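Local coordinates for extracellular solute-binding protein family 5 (Brucella melitensis, PDB 4ONY), which probably binds peptides or related solutes in the periplasm and delivers them to an ABC transporter for uptake into the cell, at residues I254-R258 with G270-I274; E277-W283 with Q566-R570; F264-K268 with L286-P290. All blocks are in the same frame, centred on the assembly; numbering follows the deposited sequence.

In the fold
The three contacts adjoin on one side of the chain's centre. Contact 3 seats helix 260-268 on residues 286-290, contact 1 sets the loop after that helix against strand 251-257 of a mixed four-stranded sheet, and contact 2, where A569 touches F267, joins the small antiparallel sheet 274-277/566-571/297-302 to the start of helix 280-285. All three are mostly buried; I271 in contact 1 and L286 in contact 3 are exposed, while no touching residue of contact 2 is. Contact 1 mixes carboxylate, hydroxyl and aliphatic groups, contact 2 combines one backbone hydrogen bond with stacked indoles, and contact 3 is aromatic with a water bridge. Side-chain hydrogen bonds Y257-S266 (contacts 1 and 3) and E277-Y287 (contacts 2 and 3) link them.

Contact 1 of 3, residues I254-R258 with G270-I274. With P4G (1-ethoxy-2-(2-ethoxyethoxy)ethane), chain D.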
ATOM      1  N   ILE A 254      20.257   2.730  -9.769  1.00 16.62           N
ATOM      2  CA  ILE A 254      19.788   2.133  -8.529  1.00 16.36           C
ATOM      3  C   ILE A 254      20.906   1.233  -7.982  1.00 16.78           C
ATOM      4  O   ILE A 254      21.261   0.202  -8.592  1.00 16.10           O
ATOM      5  CB  ILE A 254      18.497   1.325  -8.777  1.00 16.69           C
ATOM      6  CG1 ILE A 254      17.493   2.213  -9.521  1.00 17.15           C
ATOM      7  CG2 ILE A 254      17.919   0.791  -7.467  1.00 16.01           C
ATOM      8  CD1 ILE A 254      16.143   1.549  -9.800  1.00 18.07           C
ATOM      9  N   GLU A 255      21.461   1.650  -6.843  1.00 17.08           N
ATOM     10  CA  GLU A 255      22.529   0.937  -6.143  1.00 17.70           C
ATOM     11  C   GLU A 255      22.006   0.134  -4.985  1.00 17.14           C
ATOM     12  O   GLU A 255      21.033   0.535  -4.307  1.00 16.61           O
ATOM     13  CB  GLU A 255      23.568   1.919  -5.662  1.00 18.73           C
ATOM     14  CG  GLU A 255      24.256   2.565  -6.830  1.00 20.10           C
ATOM     15  CD  GLU A 255      25.482   3.333  -6.468  1.00 22.01           C
ATOM     16  OE1 GLU A 255      25.741   3.597  -5.268  1.00 23.28           O
ATOM     17  OE2 GLU A 255      26.200   3.687  -7.421  1.00 22.96           O
ATOM     18  N   TYR A 256      22.631  -1.015  -4.761  1.00 16.53           N
ATOM     19  CA  TYR A 256      22.172  -1.951  -3.787  1.00 16.43           C
ATOM     20  C   TYR A 256      23.137  -1.991  -2.599  1.00 17.05           C
ATOM     21  O   TYR A 256      24.340  -2.037  -2.795  1.00 16.70           O
ATOM     22  CB  TYR A 256      22.016  -3.328  -4.452  1.00 16.82           C
ATOM     23  CG  TYR A 256      20.750  -3.464  -5.300  1.00 16.67           C
ATOM     24  CD1 TYR A 256      20.668  -2.896  -6.564  1.00 17.45           C
ATOM     25  CD2 TYR A 256      19.635  -4.110  -4.826  1.00 16.75           C
ATOM     26  CE1 TYR A 256      19.522  -3.033  -7.339  1.00 17.31           C
ATOM     27  CE2 TYR A 256      18.510  -4.253  -5.583  1.00 16.51           C
ATOM     28  CZ  TYR A 256      18.456  -3.711  -6.847  1.00 16.87           C
ATOM     29  OH  TYR A 256      17.329  -3.845  -7.619  1.00 16.49           O
ATOM     30  N   TYR A 257      22.585  -1.941  -1.382  1.00 16.49           N
ATOM     31  CA  TYR A 257      23.352  -1.886  -0.148  1.00 16.99           C
ATOM     32  C   TYR A 257      22.933  -3.033   0.785  1.00 17.29           C
ATOM     33  O   TYR A 257      21.809  -3.507   0.716  1.00 16.86           O
ATOM     34  CB  TYR A 257      23.148  -0.536   0.561  1.00 17.14           C
ATOM     35  CG  TYR A 257      23.765   0.585  -0.204  1.00 17.13           C
ATOM     36  CD1 TYR A 257      23.098   1.152  -1.296  1.00 16.69           C
ATOM     37  CD2 TYR A 257      25.065   1.002   0.068  1.00 17.26           C
ATOM     38  CE1 TYR A 257      23.708   2.142  -2.060  1.00 16.61           C
ATOM     39  CE2 TYR A 257      25.677   1.989  -0.687  1.00 17.49           C
ATOM     40  CZ  TYR A 257      24.996   2.545  -1.772  1.00 17.27           C
ATOM     41  OH  TYR A 257      25.656   3.543  -2.528  1.00 17.17           O
ATOM     42  N   ARG A 258      23.841  -3.468   1.655  1.00 17.51           N
ATOM     43  CA  ARG A 258      23.547  -4.609   2.512  1.00 17.23           C
ATOM     44  C   ARG A 258      22.671  -4.225   3.685  1.00 17.55           C
ATOM     45  O   ARG A 258      22.109  -5.093   4.273  1.00 16.70           O
ATOM     46  CB  ARG A 258      24.791  -5.256   3.030  1.00 17.40           C
ATOM     47  CG  ARG A 258      25.539  -4.442   4.080  1.00 17.66           C
ATOM     48  CD  ARG A 258      26.914  -5.021   4.236  1.00 18.46           C
ATOM     49  NE  ARG A 258      27.620  -4.491   5.385  1.00 18.99           N
ATOM     50  CZ  ARG A 258      28.607  -3.607   5.356  1.00 19.44           C
ATOM     51  NH1 ARG A 258      29.022  -3.094   4.209  1.00 19.36           N
ATOM     52  NH2 ARG A 258      29.172  -3.217   6.513  1.00 19.81           N
ATOM     53  N   GLY A 270      27.430  11.876  -0.587  1.00 19.48           N
ATOM     54  CA  GLY A 270      27.035  12.484  -1.853  1.00 19.02           C
ATOM     55  C   GLY A 270      26.999  11.507  -3.016  1.00 18.64           C
ATOM     56  O   GLY A 270      26.757  11.900  -4.131  1.00 17.80           O
ATOM     57  N   ILE A 271      27.146  10.227  -2.737  1.00 18.32           N
ATOM     58  CA  ILE A 271      27.062   9.193  -3.764  1.00 18.36           C
ATOM     59  C   ILE A 271      25.622   8.938  -4.141  1.00 17.50           C
ATOM     60  O   ILE A 271      25.334   8.742  -5.291  1.00 17.29           O
ATOM     61  CB  ILE A 271      27.744   7.902  -3.295  1.00 19.00           C
ATOM     62  CG1 ILE A 271      29.204   8.235  -3.029  1.00 20.12           C
ATOM     63  CG2 ILE A 271      27.641   6.819  -4.354  1.00 19.15           C
ATOM     64  CD1 ILE A 271      30.004   7.171  -2.327  1.00 21.82           C
ATOM     65  N   LEU A 272      24.715   8.950  -3.162  1.00 16.90           N
ATOM     66  CA  LEU A 272      23.309   8.876  -3.423  1.00 16.02           C
ATOM     67  C   LEU A 272      22.727  10.278  -3.340  1.00 16.02           C
ATOM     68  O   LEU A 272      23.129  11.052  -2.468  1.00 16.35           O
ATOM     69  CB  LEU A 272      22.637   7.966  -2.399  1.00 15.66           C
ATOM     70  CG  LEU A 272      23.233   6.558  -2.336  1.00 15.93           C
ATOM     71  CD1 LEU A 272      22.479   5.770  -1.284  1.00 15.57           C
ATOM     72  CD2 LEU A 272      23.179   5.874  -3.707  1.00 15.72           C
ATOM     73  N   ASP A 273      21.769  10.591  -4.208  1.00 15.37           N
ATOM     74  CA  ASP A 273      21.206  11.949  -4.293  1.00 15.55           C
ATOM     75  C   ASP A 273      20.073  12.205  -3.282  1.00 15.31           C
ATOM     76  O   ASP A 273      19.816  13.332  -2.942  1.00 15.83           O
ATOM     77  CB  ASP A 273      20.644  12.190  -5.693  1.00 16.18           C
ATOM     78  CG  ASP A 273      21.729  12.241  -6.775  1.00 16.98           C
ATOM     79  OD1 ASP A 273      22.730  12.915  -6.565  1.00 17.51           O
ATOM     80  OD2 ASP A 273      21.562  11.590  -7.826  1.00 17.55           O
ATOM     81  N   ILE A 274      19.394  11.156  -2.835  1.00 14.65           N
ATOM     82  CA  ILE A 274      18.278  11.273  -1.903  1.00 14.61           C
ATOM     83  C   ILE A 274      18.319  10.129  -0.908  1.00 14.05           C
ATOM     84  O   ILE A 274      19.039   9.153  -1.104  1.00 14.32           O
ATOM     85  CB  ILE A 274      16.907  11.243  -2.633  1.00 14.61           C
ATOM     86  CG1 ILE A 274      16.667   9.880  -3.296  1.00 15.21           C
ATOM     87  CG2 ILE A 274      16.819  12.319  -3.728  1.00 15.08           C
ATOM     88  CD1 ILE A 274      15.258   9.650  -3.768  1.00 14.93           C
TER
HETATM   89  C8  P4G D 602      31.818   0.598  -8.973  1.00 45.81           C
HETATM   90  C7  P4G D 602      31.296  -0.836  -8.870  1.00 47.20           C
HETATM   91  O4  P4G D 602      30.889  -1.331  -7.555  1.00 49.67           O
HETATM   92  C6  P4G D 602      30.286  -0.483  -6.553  1.00 49.14           C
HETATM   93  C5  P4G D 602      28.864  -0.947  -6.188  1.00 48.45           C
HETATM   94  O3  P4G D 602      28.282  -0.039  -5.233  1.00 44.96           O
HETATM   95  C4  P4G D 602      27.178  -0.549  -4.522  1.00 39.51           C
HETATM   96  C3  P4G D 602      27.277  -0.033  -3.099  1.00 39.91           C
HETATM   97  O2  P4G D 602      27.857  -1.008  -2.230  1.00 42.13           O
HETATM   98  C2  P4G D 602      28.309  -0.457  -0.976  1.00 40.72           C
HETATM   99  C1  P4G D 602      29.804  -0.225  -0.841  1.00 39.20           C
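Methyl groups of I271 and L272 pack on the Y257 ring and on the oxygens of E255 and Y257, burying 139 Å² between strand 251-257, an inner strand of the mixed four-stranded sheet, and the turn leading from helix 260-268 to strand 274-277. L272 reaches the ring of Y257 obliquely, with Y257 CE1 to L272 CD1 at 3.9 Å, and its other methyl approaches the phenol oxygen, Y257 OH to L272 CD2 at 3.6 Å. I271, more exposed, brings its CG2 to 3.9 Å from E255 OE1. The turn opens with G270, whose positive phi ends the helix in a Schellman motif.

The polar groups are satisfied beside these methyls. E255 and Y257, alternate residues of the strand, both point toward the turn; E255 OE1 and Y257 OH are 2.7 Å apart, but the stronger partners are R226 of the P4G pocket, in a salt bridge with E255, and S266 of the helix, hydrogen-bonded to Y257.

The bound P4G lies over one face of the Y257 ring, C3 standing 3.5 Å from Y257 CE2 and 3.6 Å from Y256 O. The strand end therefore lines a pocket with an aromatic face and a backbone carbonyl, while the turn's methyls cover E255 OE1 and the Y257 hydroxyl.

Contact 2 of 3, residues E277-W283 with Q566-R570; sequences EGNPIRW and QWVAR
The strand 566-570 is extended and meets E277, where the chain leaves the small sheet, with CA atoms of E277 and W567 5.3 Å apart. E277 N donates to W567 O at 3.0 Å and 167°; water 1 lies 2.9 Å from E277 O and accepts from W567 N at 2.9 Å. After E277 the chain turns through G278 and N279 into helix 280-285. N279 (chi1 t) is the N-cap: its OD1 accepts from R282 N at 3.1 Å and, weakly, from I281 N at 3.0 Å. E277 (chi1 t, chi2 p, chi3 84°) folds its carboxylate back toward R282 (chi1 t, chi2 t, chi3 p), OE2 taking N279 N at 2.9 Å and the salt-bridging R282 NH2 at 2.7 Å, OE1 taking R282 NE at 2.9 Å.

A strand-to-helix connection thus packs on the neighbouring strand of a three-stranded antiparallel sheet, through two indoles. W283 (chi1 t, chi2 -112°) and W567 (chi1 m, chi2 -29°) stack face to face, five-membered-ring centroids 3.6 Å apart with planes at 8°. Each CB sits over the other's six-membered ring in a CH-pi contact, W567 CB at 3.7 Å and W283 CB at 3.9 Å from the centroids. P280 CA meets the W567 edge at CZ3, 3.7 Å away.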
ATOM      1  N   GLU A 277      13.346   8.434   4.202  1.00 14.86           N
ATOM      2  CA  GLU A 277      13.489   8.121   5.629  1.00 14.98           C
ATOM      3  C   GLU A 277      12.185   7.625   6.292  1.00 14.54           C
ATOM      4  O   GLU A 277      11.159   8.307   6.262  1.00 14.07           O
ATOM      5  CB  GLU A 277      13.955   9.366   6.375  1.00 15.48           C
ATOM      6  CG  GLU A 277      14.176   9.128   7.856  1.00 16.13           C
ATOM      7  CD  GLU A 277      15.325   8.167   8.075  1.00 16.56           C
ATOM      8  OE1 GLU A 277      16.490   8.639   8.071  1.00 16.79           O
ATOM      9  OE2 GLU A 277      15.050   6.950   8.224  1.00 15.46           O
ATOM     10  N   GLY A 278      12.250   6.459   6.912  1.00 14.79           N
ATOM     11  CA  GLY A 278      11.164   5.948   7.755  1.00 15.50           C
ATOM     12  C   GLY A 278      11.463   5.806   9.258  1.00 16.20           C
ATOM     13  O   GLY A 278      10.587   5.415  10.041  1.00 17.55           O
ATOM     14  N   ASN A 279      12.692   6.084   9.652  1.00 15.86           N
ATOM     15  CA  ASN A 279      13.098   5.886  11.007  1.00 16.14           C
ATOM     16  C   ASN A 279      13.106   7.215  11.772  1.00 16.09           C
ATOM     17  O   ASN A 279      13.914   8.097  11.453  1.00 16.06           O
ATOM     18  CB  ASN A 279      14.468   5.259  10.982  1.00 16.84           C
ATOM     19  CG  ASN A 279      14.981   4.963  12.365  1.00 17.60           C
ATOM     20  OD1 ASN A 279      14.779   5.732  13.309  1.00 17.59           O
ATOM     21  ND2 ASN A 279      15.708   3.875  12.482  1.00 18.36           N
ATOM     22  N   PRO A 280      12.227   7.364  12.783  1.00 15.59           N
ATOM     23  CA  PRO A 280      12.042   8.639  13.422  1.00 15.65           C
ATOM     24  C   PRO A 280      13.202   9.079  14.286  1.00 15.99           C
ATOM     25  O   PRO A 280      13.423  10.294  14.436  1.00 16.20           O
ATOM     26  CB  PRO A 280      10.805   8.442  14.305  1.00 15.91           C
ATOM     27  CG  PRO A 280      10.676   6.992  14.482  1.00 16.06           C
ATOM     28  CD  PRO A 280      11.333   6.332  13.318  1.00 15.75           C
ATOM     29  N   ILE A 281      13.918   8.133  14.864  1.00 15.29           N
ATOM     30  CA  ILE A 281      15.078   8.442  15.686  1.00 15.55           C
ATOM     31  C   ILE A 281      16.188   8.985  14.768  1.00 15.15           C
ATOM     32  O   ILE A 281      16.816  10.025  15.080  1.00 14.80           O
ATOM     33  CB  ILE A 281      15.568   7.201  16.473  1.00 16.22           C
ATOM     34  CG1 ILE A 281      14.477   6.709  17.433  1.00 17.04           C
ATOM     35  CG2 ILE A 281      16.834   7.495  17.262  1.00 16.61           C
ATOM     36  CD1 ILE A 281      13.995   7.770  18.403  1.00 17.78           C
ATOM     37  N   ARG A 282      16.416   8.321  13.646  1.00 14.66           N
ATOM     38  CA  ARG A 282      17.435   8.789  12.687  1.00 14.99           C
ATOM     39  C   ARG A 282      17.097  10.183  12.161  1.00 14.53           C
ATOM     40  O   ARG A 282      17.939  11.067  12.129  1.00 13.96           O
ATOM     41  CB  ARG A 282      17.609   7.804  11.513  1.00 15.13           C
ATOM     42  CG  ARG A 282      18.751   8.153  10.556  1.00 15.81           C
ATOM     43  CD  ARG A 282      19.245   6.936   9.745  1.00 15.93           C
ATOM     44  NE  ARG A 282      18.119   6.435   8.989  1.00 16.06           N
ATOM     45  CZ  ARG A 282      17.892   5.166   8.696  1.00 15.85           C
ATOM     46  NH1 ARG A 282      18.756   4.225   9.018  1.00 16.66           N
ATOM     47  NH2 ARG A 282      16.801   4.864   8.053  1.00 14.95           N
ATOM     48  N   TRP A 283      15.850  10.386  11.757  1.00 14.11           N
ATOM     49  CA  TRP A 283      15.424  11.695  11.253  1.00 14.29           C
ATOM     50  C   TRP A 283      15.678  12.801  12.298  1.00 15.77           C
ATOM     51  O   TRP A 283      16.147  13.856  11.979  1.00 15.59           O
ATOM     52  CB  TRP A 283      13.950  11.642  10.925  1.00 13.95           C
ATOM     53  CG  TRP A 283      13.375  12.871  10.160  1.00 13.83           C
ATOM     54  CD1 TRP A 283      12.484  13.784  10.659  1.00 13.91           C
ATOM     55  CD2 TRP A 283      13.618  13.256   8.806  1.00 13.25           C
ATOM     56  NE1 TRP A 283      12.150  14.690   9.703  1.00 13.64           N
ATOM     57  CE2 TRP A 283      12.826  14.400   8.549  1.00 13.49           C
ATOM     58  CE3 TRP A 283      14.397  12.748   7.783  1.00 13.25           C
ATOM     59  CZ2 TRP A 283      12.792  15.032   7.293  1.00 13.26           C
ATOM     60  CZ3 TRP A 283      14.362  13.382   6.523  1.00 12.96           C
ATOM     61  CH2 TRP A 283      13.556  14.505   6.295  1.00 12.86           C
ATOM     62  N   GLN A 566       5.669  12.194   5.083  1.00 14.77           N
ATOM     63  CA  GLN A 566       6.670  11.459   4.340  1.00 14.35           C
ATOM     64  C   GLN A 566       7.939  12.313   4.416  1.00 13.98           C
ATOM     65  O   GLN A 566       7.873  13.557   4.368  1.00 13.33           O
ATOM     66  CB  GLN A 566       6.312  11.364   2.867  1.00 15.17           C
ATOM     67  CG  GLN A 566       4.987  10.674   2.529  1.00 15.82           C
ATOM     68  CD  GLN A 566       4.768  10.621   1.008  1.00 16.22           C
ATOM     69  OE1 GLN A 566       4.697  11.656   0.342  1.00 15.06           O
ATOM     70  NE2 GLN A 566       4.672   9.393   0.454  1.00 17.04           N
ATOM     71  N   TRP A 567       9.065  11.634   4.498  1.00 12.60           N
ATOM     72  CA  TRP A 567      10.326  12.291   4.677  1.00 12.63           C
ATOM     73  C   TRP A 567      11.278  11.877   3.610  1.00 11.79           C
ATOM     74  O   TRP A 567      11.555  10.683   3.477  1.00 11.58           O
ATOM     75  CB  TRP A 567      10.912  11.856   6.041  1.00 13.02           C
ATOM     76  CG  TRP A 567      10.223  12.323   7.273  1.00 13.36           C
ATOM     77  CD1 TRP A 567       9.505  13.470   7.446  1.00 13.69           C
ATOM     78  CD2 TRP A 567      10.297  11.705   8.539  1.00 14.04           C
ATOM     79  NE1 TRP A 567       9.076  13.571   8.730  1.00 14.04           N
ATOM     80  CE2 TRP A 567       9.571  12.514   9.442  1.00 14.62           C
ATOM     81  CE3 TRP A 567      10.909  10.561   9.003  1.00 14.15           C
ATOM     82  CZ2 TRP A 567       9.464  12.215  10.800  1.00 15.10           C
ATOM     83  CZ3 TRP A 567      10.761  10.222  10.365  1.00 14.91           C
ATOM     84  CH2 TRP A 567      10.047  11.047  11.239  1.00 14.97           C
ATOM     85  N   VAL A 568      11.834  12.853   2.900  1.00 11.59           N
ATOM     86  CA  VAL A 568      12.892  12.609   1.908  1.00 11.16           C
ATOM     87  C   VAL A 568      13.975  13.673   2.046  1.00 11.40           C
ATOM     88  O   VAL A 568      13.705  14.874   1.930  1.00 10.80           O
ATOM     89  CB  VAL A 568      12.373  12.637   0.445  1.00 11.02           C
ATOM     90  CG1 VAL A 568      13.498  12.278  -0.503  1.00 10.99           C
ATOM     91  CG2 VAL A 568      11.196  11.679   0.243  1.00 10.79           C
ATOM     92  N   ALA A 569      15.198  13.244   2.351  1.00 11.62           N
ATOM     93  CA  ALA A 569      16.327  14.158   2.399  1.00 12.08           C
ATOM     94  C   ALA A 569      16.936  14.135   1.016  1.00 12.51           C
ATOM     95  O   ALA A 569      16.929  13.088   0.365  1.00 12.56           O
ATOM     96  CB  ALA A 569      17.350  13.738   3.443  1.00 12.51           C
ATOM     97  N   ARG A 570      17.369  15.280   0.527  1.00 12.91           N
ATOM     98  CA  ARG A 570      17.904  15.357  -0.822  1.00 13.59           C
ATOM     99  C   ARG A 570      19.042  16.369  -0.921  1.00 14.16           C
ATOM    100  O   ARG A 570      18.994  17.441  -0.286  1.00 13.71           O
ATOM    101  CB  ARG A 570      16.804  15.705  -1.826  1.00 13.93           C
ATOM    102  CG  ARG A 570      16.272  17.126  -1.746  1.00 14.73           C
ATOM    103  CD  ARG A 570      15.135  17.432  -2.750  1.00 15.07           C
ATOM    104  NE  ARG A 570      14.360  18.539  -2.224  1.00 15.33           N
ATOM    105  CZ  ARG A 570      14.660  19.829  -2.376  1.00 16.50           C
ATOM    106  NH1 ARG A 570      15.663  20.261  -3.141  1.00 16.81           N
ATOM    107  NH2 ARG A 570      13.891  20.720  -1.784  1.00 17.10           N
TER
HETATM  108  O   HOH W   1       9.363   8.836   4.034  1.00 21.45           O

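Contact 3 of 3, residues F264-K268 with L286-P290; sequences FESFK and LYDFP
F264, F289 and K268 bury the most surface here, where the last turn of helix 260-268 faces residues 286-290, the loop leading into helix 290-293. F264 (chi1 t, chi2 64°) points at the loop from helical backbone and drives its edge at the face of Y287 (chi1 m) in a T-shaped pair, centroids 5.2 Å apart and planes at 67°; F264 CE1 comes to 3.6 Å from Y287 CZ. One turn on, CA of K268 lies 8.0 Å from CA of F289. F289, N-cap residue of helix 290-293, takes chi1 p and chi2 -88° and turns its ring face to the aliphatic part of K268 (chi1 m, chi2 t, chi3 p), whose CG sits 3.8 Å from the ring centroid in a CH-pi contact. K268 NZ donates to water 2 at 2.9 Å, and that water donates to L286 O at 2.6 Å. Beyond, F267 and Y287 both rest on A569 of strand 566-571, and F264 on F275 and R282, so helix 260-268 packs jointly against the small sheet and helix 280-285.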
ATOM      1  N   PHE A 264      22.782   4.943   4.163  1.00 16.68           N
ATOM      2  CA  PHE A 264      22.787   6.282   4.745  1.00 16.96           C
ATOM      3  C   PHE A 264      24.166   6.940   4.641  1.00 17.66           C
ATOM      4  O   PHE A 264      24.274   8.081   4.222  1.00 17.80           O
ATOM      5  CB  PHE A 264      22.292   6.216   6.195  1.00 16.56           C
ATOM      6  CG  PHE A 264      22.104   7.552   6.873  1.00 17.16           C
ATOM      7  CD1 PHE A 264      21.161   8.456   6.414  1.00 17.00           C
ATOM      8  CD2 PHE A 264      22.842   7.877   8.020  1.00 17.83           C
ATOM      9  CE1 PHE A 264      20.980   9.672   7.051  1.00 17.38           C
ATOM     10  CE2 PHE A 264      22.657   9.110   8.654  1.00 18.85           C
ATOM     11  CZ  PHE A 264      21.702   9.996   8.177  1.00 17.59           C
ATOM     12  N   GLU A 265      25.224   6.209   4.953  1.00 18.59           N
ATOM     13  CA  GLU A 265      26.580   6.745   4.827  1.00 19.82           C
ATOM     14  C   GLU A 265      26.896   7.158   3.381  1.00 18.13           C
ATOM     15  O   GLU A 265      27.558   8.167   3.129  1.00 16.94           O
ATOM     16  CB  GLU A 265      27.625   5.750   5.334  1.00 22.15           C
ATOM     17  CG  GLU A 265      27.659   5.590   6.840  1.00 24.86           C
ATOM     18  CD  GLU A 265      27.972   6.886   7.569  1.00 27.44           C
ATOM     19  OE1 GLU A 265      28.894   7.606   7.110  1.00 32.21           O
ATOM     20  OE2 GLU A 265      27.280   7.193   8.568  1.00 29.57           O
ATOM     21  N   SER A 266      26.428   6.366   2.427  1.00 17.20           N
ATOM     22  CA  SER A 266      26.693   6.673   1.022  1.00 17.05           C
ATOM     23  C   SER A 266      25.892   7.942   0.595  1.00 17.16           C
ATOM     24  O   SER A 266      26.382   8.751  -0.208  1.00 17.41           O
ATOM     25  CB  SER A 266      26.309   5.469   0.180  1.00 17.07           C
ATOM     26  OG  SER A 266      26.651   5.642  -1.178  1.00 17.71           O
ATOM     27  N   PHE A 267      24.675   8.125   1.145  1.00 16.31           N
ATOM     28  CA  PHE A 267      23.930   9.376   0.996  1.00 16.01           C
ATOM     29  C   PHE A 267      24.726  10.565   1.570  1.00 16.34           C
ATOM     30  O   PHE A 267      24.834  11.613   0.918  1.00 15.97           O
ATOM     31  CB  PHE A 267      22.558   9.308   1.663  1.00 15.52           C
ATOM     32  CG  PHE A 267      21.822  10.632   1.677  1.00 15.26           C
ATOM     33  CD1 PHE A 267      21.383  11.205   0.499  1.00 15.45           C
ATOM     34  CD2 PHE A 267      21.587  11.290   2.853  1.00 15.12           C
ATOM     35  CE1 PHE A 267      20.735  12.428   0.493  1.00 15.34           C
ATOM     36  CE2 PHE A 267      20.913  12.500   2.869  1.00 15.51           C
ATOM     37  CZ  PHE A 267      20.495  13.080   1.690  1.00 15.21           C
ATOM     38  N   LYS A 268      25.264  10.405   2.778  1.00 17.15           N
ATOM     39  CA  LYS A 268      26.019  11.484   3.422  1.00 18.36           C
ATOM     40  C   LYS A 268      27.262  11.877   2.625  1.00 19.25           C
ATOM     41  O   LYS A 268      27.617  13.039   2.615  1.00 19.01           O
ATOM     42  CB  LYS A 268      26.399  11.159   4.860  1.00 20.10           C
ATOM     43  CG  LYS A 268      25.223  11.169   5.853  1.00 20.29           C
ATOM     44  CD  LYS A 268      25.536  10.465   7.148  1.00 21.13           C
ATOM     45  CE  LYS A 268      26.760  11.021   7.823  1.00 23.57           C
ATOM     46  NZ  LYS A 268      26.914  10.482   9.190  1.00 24.01           N
ATOM     47  N   LEU A 286      20.162  12.207  13.508  1.00 17.91           N
ATOM     48  CA  LEU A 286      21.359  11.936  12.717  1.00 18.13           C
ATOM     49  C   LEU A 286      21.531  12.771  11.484  1.00 17.78           C
ATOM     50  O   LEU A 286      22.432  12.499  10.681  1.00 17.75           O
ATOM     51  CB  LEU A 286      21.481  10.427  12.389  1.00 18.61           C
ATOM     52  CG  LEU A 286      21.556   9.492  13.611  1.00 19.57           C
ATOM     53  CD1 LEU A 286      21.716   8.020  13.225  1.00 20.04           C
ATOM     54  CD2 LEU A 286      22.669   9.899  14.552  1.00 20.73           C
ATOM     55  N   TYR A 287      20.726  13.822  11.325  1.00 17.10           N
ATOM     56  CA  TYR A 287      20.898  14.725  10.206  1.00 17.06           C
ATOM     57  C   TYR A 287      21.565  16.016  10.681  1.00 17.89           C
ATOM     58  O   TYR A 287      21.273  17.098  10.192  1.00 17.98           O
ATOM     59  CB  TYR A 287      19.553  14.995   9.507  1.00 16.29           C
ATOM     60  CG  TYR A 287      19.017  13.820   8.708  1.00 15.13           C
ATOM     61  CD1 TYR A 287      18.430  12.747   9.332  1.00 15.08           C
ATOM     62  CD2 TYR A 287      19.106  13.782   7.314  1.00 15.12           C
ATOM     63  CE1 TYR A 287      17.955  11.669   8.595  1.00 14.68           C
ATOM     64  CE2 TYR A 287      18.626  12.708   6.583  1.00 14.40           C
ATOM     65  CZ  TYR A 287      18.028  11.665   7.231  1.00 14.22           C
ATOM     66  OH  TYR A 287      17.536  10.574   6.534  1.00 14.17           O
ATOM     67  N   ASP A 288      22.452  15.868  11.651  1.00 18.67           N
ATOM     68  CA  ASP A 288      23.265  16.956  12.188  1.00 19.73           C
ATOM     69  C   ASP A 288      24.639  17.041  11.491  1.00 20.13           C
ATOM     70  O   ASP A 288      25.580  17.446  12.086  1.00 23.62           O
ATOM     71  CB  ASP A 288      23.468  16.766  13.721  1.00 19.88           C
ATOM     72  CG  ASP A 288      24.026  15.363  14.111  1.00 20.37           C
ATOM     73  OD1 ASP A 288      24.066  14.432  13.274  1.00 20.45           O
ATOM     74  OD2 ASP A 288      24.361  15.154  15.287  1.00 19.96           O
ATOM     75  N   PHE A 289      24.765  16.639  10.253  1.00 20.03           N
ATOM     76  CA  PHE A 289      26.046  16.687   9.546  1.00 19.83           C
ATOM     77  C   PHE A 289      26.114  17.960   8.692  1.00 20.03           C
ATOM     78  O   PHE A 289      25.085  18.595   8.460  1.00 20.11           O
ATOM     79  CB  PHE A 289      26.281  15.410   8.726  1.00 19.47           C
ATOM     80  CG  PHE A 289      25.204  15.091   7.726  1.00 18.84           C
ATOM     81  CD1 PHE A 289      24.106  14.348   8.086  1.00 18.56           C
ATOM     82  CD2 PHE A 289      25.334  15.476   6.404  1.00 18.89           C
ATOM     83  CE1 PHE A 289      23.140  14.001   7.134  1.00 18.23           C
ATOM     84  CE2 PHE A 289      24.365  15.147   5.458  1.00 18.63           C
ATOM     85  CZ  PHE A 289      23.277  14.398   5.822  1.00 17.83           C
ATOM     86  N   PRO A 290      27.329  18.402   8.331  1.00 21.16           N
ATOM     87  CA  PRO A 290      27.529  19.771   7.836  1.00 21.24           C
ATOM     88  C   PRO A 290      26.704  20.144   6.635  1.00 20.65           C
ATOM     89  O   PRO A 290      26.181  21.260   6.595  1.00 20.87           O
ATOM     90  CB  PRO A 290      29.016  19.796   7.472  1.00 21.99           C
ATOM     91  CG  PRO A 290      29.646  18.862   8.453  1.00 22.38           C
ATOM     92  CD  PRO A 290      28.622  17.742   8.630  1.00 21.69           C
TER
HETATM   93  O   HOH W   2      24.769  11.372  10.956  1.00 18.31           O